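Long-range contact in amine Dehydrogenase (Pseudomonas putida, PDB 1JMX), which is an amine dehydrogenase whose chain here carries two covalently bound c-type hemes and probably serves in electron transfer: residues K312-V324 against L334-E348. Residues are numbered along the deposited sequence; the frame is centred on the assembly and turned at random.
Sequences KPDLGAGVEVTEV and LKARAAADAKPGQRE
R337 and E320 sit across from each other as an antiparallel hydrogen-bonded pair, and their side chains run the same way on the face they share with K335 and E323. R337 CB lies 3.8 Å from T322 CG2. CG is anti to the backbone N (chi1 -171°), and the chain stays extended until chi3 bends it back over strand 319-324. CZ then passes 3.4 Å from T322 CG2, the methyl lying over one face of the guanidinium. At the tip, NH2 stays by that methyl while NH1 meets E320 OE1 at 2.7 Å, a salt bridge whose carboxylate and guanidinium planes are nearly perpendicular (88°), with one oxygen doing the gripping.

Beneath, the backbones exchange E320 N to R337 O and R337 N to E320 O. One step on, K335 O receives T322 N at 2.8 Å and, weakly, E323 N, a classic beta bulge in strand 319-327, an edge strand of this sheet within the chain. On the other face, L334 CD2 lies 3.8 Å from P313 CB and also touches V321 CG1, while L315 CD1 touches both L334 CD1 and A336 CB.

This hairpin of domain III, an E-set relative far from the hemes, therefore has a charged face and a greasy one: the ion pair lies among exposed residues, where solvent would probably weaken it, and L334, A336 and V321 pack against P313 and L315 of the preceding segment 313-315.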
loop_
_atom_site.group_PDB
_atom_site.type_symbol
_atom_site.label_atom_id
_atom_site.label_comp_id
_atom_site.label_asym_id
_atom_site.label_seq_id
_atom_site.Cartn_x
_atom_site.Cartn_y
_atom_site.Cartn_z
ATOM N N LYS A 312 44.798 -22.570 -18.004
ATOM C CA LYS A 312 45.103 -21.339 -18.697
ATOM C C LYS A 312 43.809 -20.721 -19.202
ATOM O O LYS A 312 42.965 -21.409 -19.790
ATOM C CB LYS A 312 46.057 -21.631 -19.860
ATOM C CG LYS A 312 46.508 -20.404 -20.619
ATOM C CD LYS A 312 46.452 -20.664 -22.121
ATOM C CE LYS A 312 45.029 -21.031 -22.571
ATOM N NZ LYS A 312 44.890 -21.123 -24.064
ATOM N N PRO A 313 43.620 -19.418 -18.946
ATOM C CA PRO A 313 42.420 -18.697 -19.377
ATOM C C PRO A 313 42.375 -18.438 -20.878
ATOM O O PRO A 313 43.347 -17.946 -21.471
ATOM C CB PRO A 313 42.527 -17.362 -18.628
ATOM C CG PRO A 313 43.412 -17.660 -17.464
ATOM C CD PRO A 313 44.443 -18.575 -18.063
ATOM N N ASP A 314 41.279 -18.848 -21.505
ATOM C CA ASP A 314 41.089 -18.564 -22.908
ATOM C C ASP A 314 39.795 -17.773 -22.963
ATOM O O ASP A 314 38.748 -18.242 -22.508
ATOM C CB ASP A 314 40.971 -19.821 -23.755
ATOM C CG ASP A 314 41.005 -19.510 -25.253
ATOM O OD1 ASP A 314 40.658 -20.396 -26.065
ATOM O OD2 ASP A 314 41.379 -18.370 -25.625
ATOM N N LEU A 315 39.886 -16.553 -23.484
ATOM C CA LEU A 315 38.728 -15.675 -23.580
ATOM C C LEU A 315 38.058 -15.642 -24.947
ATOM O O LEU A 315 37.257 -14.750 -25.208
ATOM C CB LEU A 315 39.114 -14.255 -23.169
ATOM C CG LEU A 315 39.823 -14.082 -21.826
ATOM C CD1 LEU A 315 39.913 -12.592 -21.514
ATOM C CD2 LEU A 315 39.082 -14.835 -20.718
ATOM N N GLY A 316 38.395 -16.590 -25.820
ATOM C CA GLY A 316 37.787 -16.642 -27.144
ATOM C C GLY A 316 38.499 -15.919 -28.282
ATOM O O GLY A 316 39.441 -15.156 -28.071
ATOM N N ALA A 317 37.997 -16.136 -29.498
ATOM C CA ALA A 317 38.544 -15.544 -30.723
ATOM C C ALA A 317 38.662 -14.016 -30.774
ATOM O O ALA A 317 37.679 -13.304 -30.650
ATOM C CB ALA A 317 37.739 -16.034 -31.927
ATOM N N GLY A 318 39.869 -13.515 -31.011
ATOM C CA GLY A 318 40.063 -12.080 -31.103
ATOM C C GLY A 318 40.407 -11.400 -29.799
ATOM O O GLY A 318 40.698 -10.199 -29.775
ATOM N N VAL A 319 40.394 -12.166 -28.712
ATOM C CA VAL A 319 40.710 -11.620 -27.399
ATOM C C VAL A 319 42.042 -12.200 -26.930
ATOM O O VAL A 319 42.230 -13.419 -26.897
ATOM C CB VAL A 319 39.580 -11.919 -26.383
ATOM C CG1 VAL A 319 39.847 -11.199 -25.062
ATOM C CG2 VAL A 319 38.241 -11.493 -26.963
ATOM N N GLU A 320 42.951 -11.310 -26.546
ATOM C CA GLU A 320 44.294 -11.683 -26.110
ATOM C C GLU A 320 44.577 -11.453 -24.626
ATOM O O GLU A 320 44.376 -10.349 -24.117
ATOM C CB GLU A 320 45.323 -10.900 -26.934
ATOM C CG GLU A 320 46.773 -11.200 -26.568
ATOM C CD GLU A 320 47.776 -10.333 -27.325
ATOM O OE1 GLU A 320 47.402 -9.216 -27.759
ATOM O OE2 GLU A 320 48.946 -10.770 -27.471
ATOM N N VAL A 321 45.058 -12.491 -23.941
ATOM C CA VAL A 321 45.404 -12.377 -22.523
ATOM C C VAL A 321 46.852 -11.896 -22.482
ATOM O O VAL A 321 47.781 -12.680 -22.685
ATOM C CB VAL A 321 45.286 -13.735 -21.804
ATOM C CG1 VAL A 321 45.560 -13.565 -20.323
ATOM C CG2 VAL A 321 43.904 -14.335 -22.037
ATOM N N THR A 322 47.041 -10.606 -22.227
ATOM C CA THR A 322 48.378 -10.011 -22.215
ATOM C C THR A 322 49.219 -10.091 -20.934
ATOM O O THR A 322 50.445 -9.990 -21.009
ATOM C CB THR A 322 48.338 -8.529 -22.684
ATOM O OG1 THR A 322 47.837 -7.693 -21.634
ATOM C CG2 THR A 322 47.437 -8.384 -23.889
ATOM N N GLU A 323 48.583 -10.254 -19.773
ATOM C CA GLU A 323 49.322 -10.324 -18.503
ATOM C C GLU A 323 48.432 -10.831 -17.365
ATOM O O GLU A 323 47.543 -10.109 -16.910
ATOM C CB GLU A 323 49.870 -8.930 -18.127
ATOM C CG GLU A 323 51.392 -8.865 -17.884
ATOM C CD GLU A 323 51.798 -8.741 -16.399
ATOM O OE1 GLU A 323 51.883 -9.775 -15.687
ATOM O OE2 GLU A 323 52.083 -7.602 -15.954
ATOM N N VAL A 324 48.664 -12.065 -16.915
ATOM C CA VAL A 324 47.887 -12.638 -15.810
ATOM C C VAL A 324 48.396 -12.029 -14.497
ATOM O O VAL A 324 49.333 -12.547 -13.867
ATOM C CB VAL A 324 48.005 -14.186 -15.755
ATOM C CG1 VAL A 324 47.217 -14.739 -14.564
ATOM C CG2 VAL A 324 47.499 -14.805 -17.056
ATOM N N LEU A 334 43.580 -10.643 -14.922
ATOM C CA LEU A 334 44.391 -10.555 -16.119
ATOM C C LEU A 334 44.158 -9.298 -16.924
ATOM O O LEU A 334 43.185 -8.570 -16.723
ATOM C CB LEU A 334 44.181 -11.798 -16.996
ATOM C CG LEU A 334 42.744 -12.241 -17.301
ATOM C CD1 LEU A 334 42.200 -11.509 -18.531
ATOM C CD2 LEU A 334 42.729 -13.742 -17.544
ATOM N N LYS A 335 45.118 -9.005 -17.785
ATOM C CA LYS A 335 45.018 -7.854 -18.657
ATOM C C LYS A 335 44.673 -8.483 -19.989
ATOM O O LYS A 335 45.261 -9.499 -20.367
ATOM C CB LYS A 335 46.359 -7.133 -18.756
ATOM C CG LYS A 335 46.229 -5.725 -19.273
ATOM C CD LYS A 335 45.691 -4.808 -18.187
ATOM C CE LYS A 335 46.721 -4.620 -17.065
ATOM N NZ LYS A 335 46.248 -3.666 -16.007
ATOM N N ALA A 336 43.678 -7.936 -20.670
ATOM C CA ALA A 336 43.290 -8.490 -21.952
ATOM C C ALA A 336 43.251 -7.397 -22.985
ATOM O O ALA A 336 43.183 -6.209 -22.656
ATOM C CB ALA A 336 41.940 -9.170 -21.854
ATOM N N ARG A 337 43.287 -7.806 -24.244
ATOM C CA ARG A 337 43.257 -6.865 -25.348
ATOM C C ARG A 337 42.511 -7.520 -26.481
ATOM O O ARG A 337 42.805 -8.648 -26.834
ATOM C CB ARG A 337 44.682 -6.531 -25.808
ATOM C CG ARG A 337 44.767 -5.394 -26.815
ATOM C CD ARG A 337 46.197 -5.209 -27.320
ATOM N NE ARG A 337 47.169 -5.187 -26.222
ATOM C CZ ARG A 337 48.242 -5.977 -26.155
ATOM N NH1 ARG A 337 48.496 -6.855 -27.123
ATOM N NH2 ARG A 337 49.059 -5.902 -25.110
ATOM N N ALA A 338 41.514 -6.824 -27.013
ATOM C CA ALA A 338 40.738 -7.334 -28.136
ATOM C C ALA A 338 41.251 -6.613 -29.377
ATOM O O ALA A 338 41.582 -5.425 -29.321
ATOM C CB ALA A 338 39.251 -7.057 -27.935
ATOM N N ALA A 339 41.381 -7.349 -30.476
ATOM C CA ALA A 339 41.857 -6.764 -31.725
ATOM C C ALA A 339 40.771 -5.852 -32.250
ATOM O O ALA A 339 39.585 -6.087 -31.993
ATOM C CB ALA A 339 42.152 -7.862 -32.741
ATOM N N ALA A 340 41.163 -4.799 -32.965
ATOM C CA ALA A 340 40.182 -3.879 -33.533
ATOM C C ALA A 340 39.373 -4.638 -34.587
ATOM O O ALA A 340 38.295 -4.202 -35.010
ATOM C CB ALA A 340 40.889 -2.676 -34.164
ATOM N N ASP A 341 39.897 -5.805 -34.961
ATOM C CA ASP A 341 39.306 -6.677 -35.963
ATOM C C ASP A 341 38.437 -7.780 -35.346
ATOM O O ASP A 341 37.693 -8.458 -36.070
ATOM C CB ASP A 341 40.436 -7.309 -36.798
ATOM C CG ASP A 341 39.933 -7.947 -38.092
ATOM O OD1 ASP A 341 39.807 -7.219 -39.106
ATOM O OD2 ASP A 341 39.677 -9.179 -38.106
ATOM N N ALA A 342 38.538 -7.964 -34.024
ATOM C CA ALA A 342 37.767 -8.994 -33.318
ATOM C C ALA A 342 36.281 -8.852 -33.625
ATOM O O ALA A 342 35.712 -7.770 -33.454
ATOM C CB ALA A 342 38.013 -8.904 -31.812
ATOM N N LYS A 343 35.675 -9.920 -34.141
ATOM C CA LYS A 343 34.254 -9.912 -34.487
ATOM C C LYS A 343 33.371 -9.782 -33.255
ATOM O O LYS A 343 33.599 -10.436 -32.240
ATOM C CB LYS A 343 33.874 -11.184 -35.251
ATOM C CG LYS A 343 34.286 -11.203 -36.724
ATOM C CD LYS A 343 33.514 -10.155 -37.545
ATOM C CE LYS A 343 33.842 -10.235 -39.047
ATOM N NZ LYS A 343 33.358 -11.503 -39.691
ATOM N N PRO A 344 32.334 -8.941 -33.337
ATOM C CA PRO A 344 31.419 -8.742 -32.210
ATOM C C PRO A 344 30.600 -10.005 -31.910
ATOM O O PRO A 344 30.123 -10.672 -32.822
ATOM C CB PRO A 344 30.537 -7.592 -32.698
ATOM C CG PRO A 344 30.478 -7.818 -34.177
ATOM C CD PRO A 344 31.924 -8.129 -34.497
ATOM N N GLY A 345 30.484 -10.354 -30.633
ATOM C CA GLY A 345 29.720 -11.528 -30.247
ATOM C C GLY A 345 30.169 -12.059 -28.902
ATOM O O GLY A 345 31.171 -11.599 -28.349
ATOM N N GLN A 346 29.439 -13.038 -28.379
ATOM C CA GLN A 346 29.778 -13.619 -27.087
ATOM C C GLN A 346 30.913 -14.648 -27.228
ATOM O O GLN A 346 31.029 -15.342 -28.238
ATOM C CB GLN A 346 28.539 -14.257 -26.426
ATOM C CG GLN A 346 27.365 -13.300 -26.115
ATOM C CD GLN A 346 27.449 -12.604 -24.739
ATOM O OE1 GLN A 346 28.237 -12.990 -23.865
ATOM N NE2 GLN A 346 26.614 -11.578 -24.546
ATOM N N ARG A 347 31.749 -14.735 -26.203
ATOM C CA ARG A 347 32.875 -15.668 -26.196
ATOM C C ARG A 347 32.748 -16.625 -25.024
ATOM O O ARG A 347 32.462 -16.206 -23.900
ATOM C CB ARG A 347 34.193 -14.905 -26.069
ATOM C CG ARG A 347 34.476 -14.002 -27.251
ATOM C CD ARG A 347 34.753 -14.829 -28.497
ATOM N NE ARG A 347 34.425 -14.114 -29.725
ATOM C CZ ARG A 347 34.957 -12.956 -30.102
ATOM N NH1 ARG A 347 35.870 -12.345 -29.360
ATOM N NH2 ARG A 347 34.547 -12.391 -31.223
ATOM N N GLU A 348 32.915 -17.914 -25.284
ATOM C CA GLU A 348 32.835 -18.861 -24.196
ATOM C C GLU A 348 34.162 -18.808 -23.482
ATOM O O GLU A 348 35.178 -19.231 -24.023
ATOM C CB GLU A 348 32.549 -20.273 -24.693
ATOM C CG GLU A 348 31.292 -20.898 -24.065
ATOM C CD GLU A 348 31.366 -21.047 -22.531
ATOM O OE1 GLU A 348 31.705 -20.064 -21.813
ATOM O OE2 GLU A 348 31.058 -22.160 -22.034
#